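Local atomic coordinates of Pbp related beta-lactamase (Pyrococcus abyssi, PDB entry 2QMI), a protein that probably hydrolyses peptides as an octameric, self-compartmentalizing archaeal peptidase of the penicillin-binding protein and beta-lactamase family. Residues A[67-72]-A[183-188]; A[84-88]-A[170-175]; A[309-313]-A[334-339]; A[400-404]-A[414-418]; A[423-427]-A[437-441]. All coordinates share one frame; numbering follows the deposited sequence.

Interaction 1: residues A[67-72]-A[183-188]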
# COMPACT_ATOMS: atom_id res chain seq x y z
N LEU A 67 -44.88 -30.14 -13.85
CA LEU A 67 -45.66 -30.76 -14.91
C LEU A 67 -45.53 -32.27 -14.82
O LEU A 67 -46.53 -33.00 -14.91
CB LEU A 67 -45.17 -30.27 -16.28
CG LEU A 67 -45.96 -30.70 -17.52
CD1 LEU A 67 -47.42 -30.24 -17.41
CD2 LEU A 67 -45.32 -30.11 -18.76
N ALA A 68 -44.31 -32.76 -14.63
CA ALA A 68 -44.06 -34.19 -14.51
C ALA A 68 -44.94 -34.74 -13.39
O ALA A 68 -45.54 -35.82 -13.52
CB ALA A 68 -42.60 -34.45 -14.19
N ILE A 69 -45.01 -34.00 -12.29
CA ILE A 69 -45.81 -34.39 -11.13
C ILE A 69 -47.29 -34.46 -11.50
O ILE A 69 -47.98 -35.37 -11.06
CB ILE A 69 -45.64 -33.39 -9.96
CG1 ILE A 69 -44.23 -33.50 -9.37
CG2 ILE A 69 -46.70 -33.64 -8.90
CD1 ILE A 69 -43.92 -34.82 -8.66
N MET A 70 -47.76 -33.50 -12.30
CA MET A 70 -49.16 -33.49 -12.72
C MET A 70 -49.47 -34.73 -13.54
O MET A 70 -50.52 -35.35 -13.39
CB MET A 70 -49.48 -32.25 -13.56
CG MET A 70 -49.42 -30.91 -12.82
SD MET A 70 -50.68 -30.71 -11.53
CE MET A 70 -49.76 -31.21 -10.09
N LYS A 71 -48.54 -35.10 -14.41
CA LYS A 71 -48.71 -36.26 -15.28
C LYS A 71 -48.87 -37.53 -14.44
O LYS A 71 -49.86 -38.26 -14.58
CB LYS A 71 -47.51 -36.40 -16.21
CG LYS A 71 -47.75 -37.33 -17.39
CD LYS A 71 -46.68 -37.17 -18.45
CE LYS A 71 -46.95 -38.07 -19.64
NZ LYS A 71 -46.99 -39.49 -19.22
N LEU A 72 -47.90 -37.77 -13.57
CA LEU A 72 -47.93 -38.95 -12.72
C LEU A 72 -49.20 -39.00 -11.86
O LEU A 72 -49.69 -40.08 -11.55
CB LEU A 72 -46.68 -38.99 -11.83
CG LEU A 72 -45.35 -39.10 -12.59
CD1 LEU A 72 -44.19 -38.92 -11.62
CD2 LEU A 72 -45.27 -40.45 -13.31
N TYR A 183 -36.98 -38.79 -17.38
CA TYR A 183 -38.44 -38.64 -17.34
C TYR A 183 -38.85 -37.34 -18.03
O TYR A 183 -39.82 -37.31 -18.80
CB TYR A 183 -38.97 -38.64 -15.91
CG TYR A 183 -40.48 -38.71 -15.86
CD1 TYR A 183 -41.15 -39.93 -15.97
CD2 TYR A 183 -41.25 -37.55 -15.78
CE1 TYR A 183 -42.54 -39.99 -16.01
CE2 TYR A 183 -42.65 -37.60 -15.82
CZ TYR A 183 -43.28 -38.82 -15.94
OH TYR A 183 -44.65 -38.88 -16.02
N ILE A 184 -38.12 -36.25 -17.75
CA ILE A 184 -38.41 -34.95 -18.36
C ILE A 184 -38.22 -35.04 -19.87
O ILE A 184 -39.04 -34.55 -20.65
CB ILE A 184 -37.48 -33.84 -17.83
CG1 ILE A 184 -37.66 -33.66 -16.32
CG2 ILE A 184 -37.78 -32.53 -18.56
CD1 ILE A 184 -39.09 -33.36 -15.89
N LYS A 185 -37.11 -35.66 -20.27
CA LYS A 185 -36.75 -35.83 -21.68
C LYS A 185 -37.81 -36.62 -22.45
O LYS A 185 -38.30 -36.18 -23.49
CB LYS A 185 -35.41 -36.56 -21.76
CG LYS A 185 -34.92 -36.90 -23.17
CD LYS A 185 -34.57 -35.65 -23.96
CE LYS A 185 -33.77 -35.99 -25.21
NZ LYS A 185 -32.48 -36.66 -24.89
N LYS A 186 -38.17 -37.78 -21.91
CA LYS A 186 -39.15 -38.67 -22.53
C LYS A 186 -40.60 -38.19 -22.46
O LYS A 186 -41.31 -38.21 -23.47
CB LYS A 186 -39.06 -40.05 -21.88
CG LYS A 186 -37.70 -40.71 -21.97
CD LYS A 186 -37.41 -41.18 -23.39
CE LYS A 186 -36.11 -41.97 -23.46
NZ LYS A 186 -35.84 -42.44 -24.85
N LYS A 187 -41.05 -37.78 -21.27
CA LYS A 187 -42.43 -37.35 -21.08
C LYS A 187 -42.79 -35.90 -21.40
O LYS A 187 -43.97 -35.54 -21.41
CB LYS A 187 -42.87 -37.65 -19.65
CG LYS A 187 -42.58 -39.06 -19.18
CD LYS A 187 -43.22 -40.10 -20.09
CE LYS A 187 -42.78 -41.51 -19.70
NZ LYS A 187 -43.47 -42.53 -20.51
N ILE A 188 -41.79 -35.06 -21.68
CA ILE A 188 -42.07 -33.64 -21.93
C ILE A 188 -41.32 -32.99 -23.10
O ILE A 188 -41.95 -32.43 -24.00
CB ILE A 188 -41.82 -32.80 -20.65
CG1 ILE A 188 -42.83 -33.20 -19.56
CG2 ILE A 188 -41.97 -31.31 -20.95
CD1 ILE A 188 -42.62 -32.50 -18.22

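Interaction 2: residues A[84-88]-A[170-175]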
# COMPACT_ATOMS: atom_id res chain seq x y z
N VAL A 84 -44.51 -36.81 1.92
CA VAL A 84 -43.24 -37.01 1.23
C VAL A 84 -42.51 -38.25 1.76
O VAL A 84 -41.63 -38.80 1.08
CB VAL A 84 -42.32 -35.78 1.40
CG1 VAL A 84 -41.01 -35.99 0.66
CG2 VAL A 84 -43.04 -34.53 0.91
N GLU A 85 -42.87 -38.69 2.97
CA GLU A 85 -42.26 -39.87 3.58
C GLU A 85 -42.67 -41.16 2.85
O GLU A 85 -42.02 -42.20 2.98
CB GLU A 85 -42.66 -39.98 5.07
CG GLU A 85 -42.29 -38.78 5.92
CD GLU A 85 -42.52 -39.01 7.42
OE1 GLU A 85 -43.49 -39.74 7.76
OE2 GLU A 85 -41.75 -38.46 8.24
N LYS A 86 -43.74 -41.10 2.06
CA LYS A 86 -44.17 -42.28 1.32
C LYS A 86 -43.21 -42.60 0.17
O LYS A 86 -43.19 -43.73 -0.32
CB LYS A 86 -45.58 -42.07 0.76
CG LYS A 86 -45.88 -42.96 -0.44
CD LYS A 86 -47.32 -42.84 -0.93
CE LYS A 86 -48.26 -43.62 -0.03
NZ LYS A 86 -49.58 -43.81 -0.69
N PHE A 87 -42.42 -41.62 -0.25
CA PHE A 87 -41.50 -41.80 -1.37
C PHE A 87 -40.03 -41.54 -1.04
O PHE A 87 -39.14 -42.00 -1.76
CB PHE A 87 -41.90 -40.86 -2.51
CG PHE A 87 -43.37 -40.84 -2.80
CD1 PHE A 87 -43.95 -41.83 -3.59
CD2 PHE A 87 -44.18 -39.85 -2.25
CE1 PHE A 87 -45.31 -41.83 -3.84
CE2 PHE A 87 -45.56 -39.85 -2.49
CZ PHE A 87 -46.12 -40.84 -3.29
N VAL A 88 -39.78 -40.80 0.04
CA VAL A 88 -38.41 -40.47 0.40
C VAL A 88 -38.11 -40.84 1.84
O VAL A 88 -38.89 -40.56 2.75
CB VAL A 88 -38.13 -38.96 0.20
CG1 VAL A 88 -36.66 -38.65 0.46
CG2 VAL A 88 -38.53 -38.54 -1.22
N LYS A 170 -36.86 -36.42 -6.68
CA LYS A 170 -36.65 -37.77 -6.16
C LYS A 170 -37.97 -38.54 -6.15
O LYS A 170 -38.00 -39.75 -6.38
CB LYS A 170 -36.08 -37.69 -4.74
CG LYS A 170 -35.71 -39.04 -4.13
CD LYS A 170 -34.81 -39.83 -5.07
CE LYS A 170 -33.53 -39.08 -5.36
NZ LYS A 170 -32.76 -39.75 -6.47
N ILE A 171 -39.06 -37.84 -5.88
CA ILE A 171 -40.38 -38.46 -5.87
C ILE A 171 -40.70 -38.94 -7.28
O ILE A 171 -41.26 -40.02 -7.48
CB ILE A 171 -41.45 -37.45 -5.39
CG1 ILE A 171 -41.28 -37.20 -3.89
CG2 ILE A 171 -42.84 -37.98 -5.70
CD1 ILE A 171 -42.26 -36.24 -3.29
N ILE A 172 -40.30 -38.15 -8.27
CA ILE A 172 -40.53 -38.50 -9.67
C ILE A 172 -39.80 -39.79 -10.02
O ILE A 172 -40.35 -40.65 -10.70
CB ILE A 172 -40.06 -37.36 -10.59
CG1 ILE A 172 -41.06 -36.20 -10.50
CG2 ILE A 172 -39.88 -37.87 -12.02
CD1 ILE A 172 -40.68 -34.98 -11.32
N GLU A 173 -38.57 -39.94 -9.55
CA GLU A 173 -37.81 -41.14 -9.84
C GLU A 173 -38.42 -42.33 -9.09
O GLU A 173 -38.55 -43.43 -9.63
CB GLU A 173 -36.34 -40.97 -9.42
CG GLU A 173 -35.68 -39.71 -9.97
CD GLU A 173 -34.17 -39.74 -9.83
OE1 GLU A 173 -33.68 -40.20 -8.77
OE2 GLU A 173 -33.47 -39.29 -10.76
N LYS A 174 -38.79 -42.09 -7.84
CA LYS A 174 -39.38 -43.12 -7.01
C LYS A 174 -40.64 -43.70 -7.67
O LYS A 174 -40.83 -44.92 -7.70
CB LYS A 174 -39.74 -42.55 -5.63
CG LYS A 174 -40.56 -43.50 -4.75
CD LYS A 174 -39.75 -44.73 -4.36
CE LYS A 174 -40.59 -45.73 -3.60
NZ LYS A 174 -39.80 -46.94 -3.23
N VAL A 175 -41.48 -42.82 -8.20
CA VAL A 175 -42.72 -43.25 -8.83
C VAL A 175 -42.62 -43.73 -10.27
O VAL A 175 -43.25 -44.72 -10.63
CB VAL A 175 -43.79 -42.14 -8.75
CG1 VAL A 175 -45.03 -42.53 -9.53
CG2 VAL A 175 -44.14 -41.87 -7.29

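Interaction 3: residues A[309-313]-A[334-339]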
# COMPACT_ATOMS: atom_id res chain seq x y z
N TYR A 309 -26.07 -17.20 -15.38
CA TYR A 309 -27.13 -17.25 -16.40
C TYR A 309 -28.43 -16.92 -15.67
O TYR A 309 -28.60 -17.32 -14.53
CB TYR A 309 -27.31 -18.65 -17.01
CG TYR A 309 -26.15 -19.22 -17.81
CD1 TYR A 309 -25.81 -18.73 -19.07
CD2 TYR A 309 -25.43 -20.30 -17.31
CE1 TYR A 309 -24.77 -19.30 -19.81
CE2 TYR A 309 -24.39 -20.88 -18.04
CZ TYR A 309 -24.06 -20.38 -19.28
OH TYR A 309 -23.02 -20.97 -19.97
N THR A 310 -29.33 -16.19 -16.33
CA THR A 310 -30.63 -15.87 -15.74
C THR A 310 -31.68 -15.92 -16.84
O THR A 310 -31.35 -15.86 -18.02
CB THR A 310 -30.67 -14.46 -15.07
OG1 THR A 310 -30.49 -13.44 -16.06
CG2 THR A 310 -29.59 -14.34 -14.01
N GLY A 311 -32.95 -16.04 -16.46
CA GLY A 311 -34.00 -16.09 -17.46
C GLY A 311 -35.39 -15.86 -16.90
O GLY A 311 -35.57 -15.72 -15.69
N TYR A 312 -36.36 -15.82 -17.80
CA TYR A 312 -37.75 -15.62 -17.42
C TYR A 312 -38.68 -16.03 -18.56
O TYR A 312 -38.37 -15.84 -19.74
CB TYR A 312 -38.02 -14.15 -17.09
CG TYR A 312 -39.41 -13.89 -16.57
CD1 TYR A 312 -39.73 -14.13 -15.23
CD2 TYR A 312 -40.41 -13.41 -17.41
CE1 TYR A 312 -41.01 -13.91 -14.74
CE2 TYR A 312 -41.70 -13.18 -16.93
CZ TYR A 312 -41.99 -13.43 -15.60
OH TYR A 312 -43.26 -13.20 -15.11
N ILE A 313 -39.82 -16.61 -18.21
CA ILE A 313 -40.82 -16.99 -19.19
C ILE A 313 -42.13 -16.54 -18.57
O ILE A 313 -42.28 -16.55 -17.35
CB ILE A 313 -40.89 -18.54 -19.46
CG1 ILE A 313 -41.37 -19.28 -18.21
CG2 ILE A 313 -39.53 -19.06 -19.94
CD1 ILE A 313 -41.70 -20.74 -18.46
N PRO A 334 -34.24 -10.33 -16.47
CA PRO A 334 -34.94 -10.76 -17.69
C PRO A 334 -36.45 -10.52 -17.58
O PRO A 334 -37.10 -10.21 -18.58
CB PRO A 334 -34.60 -12.25 -17.77
CG PRO A 334 -33.25 -12.32 -17.13
CD PRO A 334 -33.41 -11.42 -15.93
N SER A 335 -36.99 -10.67 -16.38
CA SER A 335 -38.41 -10.46 -16.16
C SER A 335 -38.83 -9.05 -16.58
O SER A 335 -39.89 -8.87 -17.19
CB SER A 335 -38.77 -10.69 -14.69
OG SER A 335 -38.22 -9.67 -13.87
N TYR A 336 -37.99 -8.07 -16.27
CA TYR A 336 -38.26 -6.68 -16.63
C TYR A 336 -38.36 -6.53 -18.15
O TYR A 336 -39.26 -5.86 -18.66
CB TYR A 336 -37.16 -5.77 -16.08
CG TYR A 336 -37.18 -5.62 -14.57
CD1 TYR A 336 -38.07 -6.36 -13.79
CD2 TYR A 336 -36.32 -4.74 -13.92
CE1 TYR A 336 -38.10 -6.23 -12.42
CE2 TYR A 336 -36.34 -4.59 -12.54
CZ TYR A 336 -37.24 -5.34 -11.79
OH TYR A 336 -37.28 -5.20 -10.43
N ILE A 337 -37.45 -7.18 -18.86
CA ILE A 337 -37.46 -7.15 -20.32
C ILE A 337 -38.73 -7.85 -20.82
O ILE A 337 -39.43 -7.34 -21.69
CB ILE A 337 -36.21 -7.86 -20.89
CG1 ILE A 337 -34.96 -7.08 -20.47
CG2 ILE A 337 -36.32 -7.97 -22.40
CD1 ILE A 337 -33.66 -7.64 -21.01
N ALA A 338 -39.02 -9.02 -20.26
CA ALA A 338 -40.20 -9.77 -20.66
C ALA A 338 -41.47 -8.94 -20.49
O ALA A 338 -42.30 -8.87 -21.40
CB ALA A 338 -40.30 -11.05 -19.83
N MET A 339 -41.61 -8.30 -19.33
CA MET A 339 -42.79 -7.49 -19.06
C MET A 339 -42.90 -6.26 -19.95
O MET A 339 -44.01 -5.82 -20.28
CB MET A 339 -42.81 -7.12 -17.57
CG MET A 339 -42.76 -8.35 -16.68
SD MET A 339 -42.72 -8.02 -14.90
CE MET A 339 -43.57 -9.44 -14.24

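Interaction 4: residues A[400-404]-A[414-418]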
# COMPACT_ATOMS: atom_id res chain seq x y z
N THR A 400 -23.21 8.67 6.52
CA THR A 400 -24.25 8.26 5.56
C THR A 400 -25.66 8.01 6.12
O THR A 400 -25.82 7.49 7.23
CB THR A 400 -23.82 6.98 4.82
OG1 THR A 400 -22.72 7.28 3.96
CG2 THR A 400 -24.97 6.41 3.98
N ILE A 401 -26.67 8.38 5.32
CA ILE A 401 -28.08 8.23 5.68
C ILE A 401 -28.86 7.43 4.63
O ILE A 401 -28.68 7.64 3.42
CB ILE A 401 -28.77 9.61 5.79
CG1 ILE A 401 -28.16 10.42 6.93
CG2 ILE A 401 -30.27 9.43 6.01
CD1 ILE A 401 -28.76 11.80 7.08
N PRO A 402 -29.72 6.50 5.08
CA PRO A 402 -30.54 5.68 4.17
C PRO A 402 -31.90 6.33 3.97
O PRO A 402 -32.61 6.60 4.94
CB PRO A 402 -30.65 4.35 4.92
CG PRO A 402 -30.77 4.82 6.34
CD PRO A 402 -29.71 5.91 6.44
N LEU A 403 -32.27 6.60 2.72
CA LEU A 403 -33.55 7.22 2.41
C LEU A 403 -34.51 6.32 1.63
O LEU A 403 -34.14 5.73 0.61
CB LEU A 403 -33.34 8.52 1.62
CG LEU A 403 -32.52 9.64 2.26
CD1 LEU A 403 -32.47 10.81 1.29
CD2 LEU A 403 -33.15 10.08 3.58
N PHE A 404 -35.74 6.22 2.11
CA PHE A 404 -36.76 5.39 1.48
C PHE A 404 -37.78 6.24 0.73
O PHE A 404 -38.49 7.04 1.34
CB PHE A 404 -37.50 4.56 2.54
CG PHE A 404 -36.71 3.40 3.08
CD1 PHE A 404 -35.32 3.41 3.06
CD2 PHE A 404 -37.36 2.31 3.64
CE1 PHE A 404 -34.59 2.36 3.59
CE2 PHE A 404 -36.65 1.25 4.18
CZ PHE A 404 -35.25 1.27 4.15
N LYS A 414 -40.15 12.33 -2.68
CA LYS A 414 -40.17 12.54 -1.24
C LYS A 414 -39.66 11.27 -0.57
O LYS A 414 -40.19 10.19 -0.82
CB LYS A 414 -41.58 12.87 -0.76
CG LYS A 414 -41.68 13.18 0.72
CD LYS A 414 -43.05 13.73 1.10
CE LYS A 414 -43.08 14.18 2.55
NZ LYS A 414 -44.40 14.78 2.94
N CYS A 415 -38.63 11.39 0.25
CA CYS A 415 -38.06 10.24 0.94
C CYS A 415 -38.11 10.46 2.44
O CYS A 415 -38.41 11.56 2.90
CB CYS A 415 -36.60 10.02 0.54
SG CYS A 415 -36.33 9.86 -1.21
N TYR A 416 -37.80 9.41 3.19
CA TYR A 416 -37.78 9.51 4.64
C TYR A 416 -36.77 8.52 5.17
O TYR A 416 -36.46 7.52 4.53
CB TYR A 416 -39.17 9.18 5.21
CG TYR A 416 -39.56 7.72 5.10
CD1 TYR A 416 -39.14 6.79 6.06
CD2 TYR A 416 -40.35 7.27 4.04
CE1 TYR A 416 -39.50 5.45 5.97
CE2 TYR A 416 -40.72 5.92 3.94
CZ TYR A 416 -40.28 5.02 4.91
OH TYR A 416 -40.64 3.69 4.82
N THR A 417 -36.24 8.83 6.35
CA THR A 417 -35.27 7.97 6.98
C THR A 417 -35.71 7.80 8.42
O THR A 417 -36.84 8.13 8.76
CB THR A 417 -33.87 8.58 6.95
OG1 THR A 417 -32.93 7.63 7.47
CG2 THR A 417 -33.84 9.86 7.77
N LEU A 418 -34.81 7.29 9.27
CA LEU A 418 -35.15 7.09 10.67
C LEU A 418 -34.53 8.14 11.58
O LEU A 418 -33.33 8.42 11.50
CB LEU A 418 -34.72 5.69 11.12
CG LEU A 418 -35.74 4.97 12.00
CD1 LEU A 418 -35.91 5.74 13.31
CD2 LEU A 418 -37.09 4.84 11.27

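Interaction 5: residues A[423-427]-A[437-441]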
# COMPACT_ATOMS: atom_id res chain seq x y z
N LYS A 423 -40.29 8.80 11.34
CA LYS A 423 -39.75 9.06 10.02
C LYS A 423 -39.55 10.55 9.74
O LYS A 423 -40.45 11.38 9.93
CB LYS A 423 -40.65 8.44 8.94
CG LYS A 423 -42.12 8.82 9.04
CD LYS A 423 -42.89 8.33 7.81
CE LYS A 423 -42.89 6.82 7.66
NZ LYS A 423 -43.68 6.42 6.45
N MET A 424 -38.33 10.89 9.32
CA MET A 424 -37.92 12.25 9.00
C MET A 424 -37.80 12.29 7.47
O MET A 424 -37.20 11.40 6.86
CB MET A 424 -36.57 12.55 9.66
CG MET A 424 -36.14 13.99 9.60
SD MET A 424 -34.71 14.32 10.68
CE MET A 424 -33.33 13.81 9.56
N TYR A 425 -38.35 13.33 6.83
CA TYR A 425 -38.34 13.39 5.38
C TYR A 425 -37.34 14.29 4.67
O TYR A 425 -36.86 15.28 5.22
CB TYR A 425 -39.73 13.75 4.86
CG TYR A 425 -40.85 12.91 5.42
CD1 TYR A 425 -41.22 13.00 6.77
CD2 TYR A 425 -41.57 12.05 4.59
CE1 TYR A 425 -42.29 12.26 7.27
CE2 TYR A 425 -42.64 11.30 5.08
CZ TYR A 425 -42.99 11.41 6.42
OH TYR A 425 -44.08 10.69 6.90
N ALA A 426 -37.07 13.93 3.42
CA ALA A 426 -36.19 14.69 2.53
C ALA A 426 -37.01 14.90 1.25
O ALA A 426 -37.90 14.10 0.95
CB ALA A 426 -34.93 13.90 2.23
N GLU A 427 -36.73 15.97 0.52
CA GLU A 427 -37.45 16.25 -0.72
C GLU A 427 -36.51 16.68 -1.83
O GLU A 427 -35.65 17.53 -1.63
CB GLU A 427 -38.50 17.34 -0.51
CG GLU A 427 -39.69 16.93 0.34
CD GLU A 427 -39.55 17.36 1.79
OE1 GLU A 427 -39.42 18.58 2.06
OE2 GLU A 427 -39.58 16.47 2.68
N LEU A 437 -32.41 19.83 -3.01
CA LEU A 437 -32.65 18.86 -1.95
C LEU A 437 -32.93 19.61 -0.64
O LEU A 437 -32.14 20.44 -0.21
CB LEU A 437 -31.43 17.95 -1.77
CG LEU A 437 -31.43 17.04 -0.53
CD1 LEU A 437 -32.70 16.22 -0.48
CD2 LEU A 437 -30.22 16.15 -0.55
N ILE A 438 -34.07 19.31 -0.03
CA ILE A 438 -34.44 19.94 1.23
C ILE A 438 -34.46 18.82 2.26
O ILE A 438 -35.33 17.96 2.21
CB ILE A 438 -35.85 20.56 1.20
CG1 ILE A 438 -35.99 21.55 0.04
CG2 ILE A 438 -36.15 21.22 2.54
CD1 ILE A 438 -35.06 22.75 0.11
N PHE A 439 -33.49 18.82 3.17
CA PHE A 439 -33.42 17.78 4.18
C PHE A 439 -33.28 18.38 5.59
O PHE A 439 -32.25 18.93 5.95
CB PHE A 439 -32.25 16.84 3.88
CG PHE A 439 -32.12 15.70 4.84
CD1 PHE A 439 -33.20 14.87 5.09
CD2 PHE A 439 -30.92 15.47 5.50
CE1 PHE A 439 -33.09 13.81 5.99
CE2 PHE A 439 -30.79 14.42 6.41
CZ PHE A 439 -31.88 13.59 6.65
N GLU A 440 -34.35 18.24 6.36
CA GLU A 440 -34.43 18.78 7.71
C GLU A 440 -34.14 20.28 7.68
O GLU A 440 -34.94 21.05 7.14
CB GLU A 440 -33.46 18.07 8.67
CG GLU A 440 -33.66 18.52 10.13
CD GLU A 440 -32.36 18.90 10.82
OE1 GLU A 440 -31.46 19.43 10.14
OE2 GLU A 440 -32.25 18.67 12.04
N ARG A 441 -33.01 20.70 8.23
CA ARG A 441 -32.67 22.13 8.26
C ARG A 441 -31.98 22.67 7.02
O ARG A 441 -32.03 23.86 6.76
CB ARG A 441 -31.76 22.43 9.46
CG ARG A 441 -30.28 22.09 9.22
CD ARG A 441 -29.47 22.11 10.51
NE ARG A 441 -30.06 21.23 11.52
CZ ARG A 441 -29.71 21.19 12.80
NH1 ARG A 441 -28.75 21.98 13.25
NH2 ARG A 441 -30.36 20.38 13.63

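Interaction 1: residues A[67-72]-A[183-188]
Y183 holds CG anti to its backbone N (chi1 -171°), which carries the ring from helix 180-189 toward A68 and L72 of helix 61-74. I188 has its outer torsion extended (chi2 176°), and this sends CD1 to L67. The contact is a helix-helix crossing in the helical part of the serine beta-lactamase-like fold. The two short axes run 10.8 Å apart and cross at 64°. A small residue sits at the middle. A68 CB meets the edge of the Y183 ring near its plane, 3.5 Å from CE2, and I184 CD1 touches the same methyl group. On one flank L67 CD2 packs on I188 CD1 at 3.6 Å. On the other, L72 and Y183 approach from opposite directions. The K71 chain crosses the end of the Y183 side chain obliquely, and its methylenes pass the hydroxyl. Its NZ makes a salt bridge with E75. K187 NZ is 4.8 Å from K71 NZ, so the E75 carboxylate probably eases the like charges. No hydrogen bond joins the two segments. The hydroxyl of Y183 is buried here without a polar partner in the model, and L72 CD2 lies 3.2 Å from its OH.

Interaction 2: residues A[84-88]-A[170-175]
F87 and I171 meet with their side chains crossed at a slant. The F87 ring is held between two aliphatic groups. I171 CG2 stands 4.1 Å above one face, toward the rim. K86 CG, from the same loop as F87, lies 3.5 Å above the centre of the opposite face. The ring edge is met in its plane by K174 CG, and the F87 and K174 side chains cross at about a right angle. V175 comes in obliquely, with CG2 3.6 Å from F87 CE1. F87 places CG anti to its carbonyl carbon (chi1 -45°). This leaves CB turned to the helix, 3.7 Å from K174 CG, while the ring extends toward V175.

I171 is shared by three residues of the loop. Its CG2 serves the F87 ring, its CG1 touches F87 CB and V88 CG2, and its CD1 lies 4.2 Å from V84 CG1. The V84 and V88 side chains both cross it at about a right angle. V88 CG2 also rests on CG of K170. Beyond that carbon the K170 chain bends twice, and K170 NZ forms salt bridges with E173 OE1 and with E137. L78 adds to the packing on both F87 and I171.

The loop turns on itself at V84, whose O accepts from F87 N and V88 N. The contact thus docks the loop that follows helix 61-74 onto helix 162-176 of the beta-lactamase-like domain. No hydrogen bond crosses it. Cohesion comes from apolar packing, and the lysines contribute methylenes here while the K170 charge is paired with acids outside the apolar patch.

Interaction 3: residues A[309-313]-A[334-339]
Y312 reaches from strand 310-316 across the start of helix 334-345. This is strand-to-helix packing in the beta-lactamase-like fold, where the helix lies on the antiparallel sheet. The short axes are 7.3 Å apart and diverge by 33°. CG of Y312 is anti to the backbone N (chi1 -175°), and this directs the ring along the helix surface.

Its CB comes first and touches P334 CB at 4.0 Å. CG of Y312 then lies 3.6 Å from S335 CA. Next the ring slides under S335, whose CB stands over one face, 3.8 Å from the centroid and 19° off the normal. This is a CH-pi contact, and CD1 is the ring atom nearest to S335 CB. On the other flank Y312 CD2 meets A338 CB at 3.4 Å, in an oblique approach, and CE2 touches the same methyl group. At the tip, the Y312 OH has a weak hydrogen bond to the hydroxyl of Y291.

Nearer the start of the strand, P334 lies against the G311 backbone, with CG near G311 N and CB near G311 C. T310 OG1 sits 3.2 Å from P334 CG, and its polar partner is S329 O. V325 of the next strand touches P334 and A338, while L299 on the other neighbouring strand touches Y312 and M339. The helix is therefore seated across three strands. At the far end of the contact, one turn beyond S335, the methyl carbon CE of M339 lies 3.9 Å from Y312 OH.

Interaction 4: residues A[400-404]-A[414-418]
F404 and Y416 face each other as an antiparallel hydrogen-bonded pair in the hairpin of strands 400-408 and 412-419. The hairpin is part of the closed eight-stranded barrel of the octamerisation domain. F404 N gives a nearly straight bond to Y416 O, 2.8 Å long with 174° at the hydrogen. The return bond from Y416 N to F404 O is 3.1 Å and bent, with the donor above the carbonyl plane.

Y416 CG sits between its backbone N and carbonyl carbon (chi1 71°). This swings the ring over F404, and F404 CB lies over one face, 3.9 Å from the ring centroid. The two rings themselves are oblique, with planes at 56°. Beyond this pair the regular ladder gives way to a side-chain bond. T417 OG1 donates to P402 O, and I401 CG2 packs beside the same hydroxyl. L403 CB meets C415 CB at 3.7 Å, and its CD2 reaches T417 CB.

Neighbouring strands hold this shell in place. L403 also packs on V388 and A426, and K423 makes a cation-pi contact with Y416. A second subunit comes next: F404 stacks on F404 of that subunit, and the Y416 OH is hydrogen-bonded to the OH of its Y416. The aromatic pair thus lies at a subunit interface. Within the hairpin, Y416 OH lies 3.7 Å from F404 CD2.

Interaction 5: residues A[423-427]-A[437-441]
The F439 ring is approached obliquely by all its partners from strand 422-431. A426 CB lies 3.5 Å from F439 CD1, and Y425 O is close to the same atom. M424 CE touches the far end of the ring at CZ. The M424 and F439 side chains cross at about a right angle, and rotation about the M424 CG-SD bond (chi3 84°) turns the methyl to the ring. L390 and I401 of other barrel strands also pack on F439.

Another flat group, the R441 guanidinium, is met side-on and in plane at its edge by E440, within segment 437-441 and not across the contact. R441 NE donates to E440 OE1 at 2.7 Å, and R441 NH2 to E440 OE2 at 3.0 Å. The backbone N of R441 also donates to OE1, from the same face of the carboxylate as NE.

Strands 422-431 and 434-439 form a hairpin of the octamerisation barrel. E427 and I438 are an antiparallel hydrogen-bonded pair. I438 N donates to E427 O at 2.9 Å, in the carbonyl plane, and E427 N to I438 O at 3.0 Å. L437 CD1 rests by the E427 carbonyl oxygen.

A second subunit lies alongside. Its W276 packs on M424 and E440, its R157 on I438 and its Y160 on R441. Backbone bonds also link R441 to that chain. The chemistry is therefore divided: apolar contacts and a backbone pair join the strands, while the E440 carboxylate probably steadies the R441 side chain beside the neighbouring subunit.

Interactions 1 and 2 are joined directly. I172 lies on the helix of interaction 2 and packs on A68, I69 and Y183 of interaction 1. Interaction 3 is also apolar but joins helix to sheet, with its centre about 24 Å from that of interaction 1. Interactions 1, 3 and 4 are buried; 2 and 5 are only partly so. Interactions 4 and 5 belong to the other domain and share one barrel sheet. Their strands 412-419 and 422-431 are neighbours, with C415 O 2.8 Å from A426 N. Both combine backbone bonds with aromatic packing and touch a second subunit. No hydrogen bond crosses interactions 1, 2 or 3.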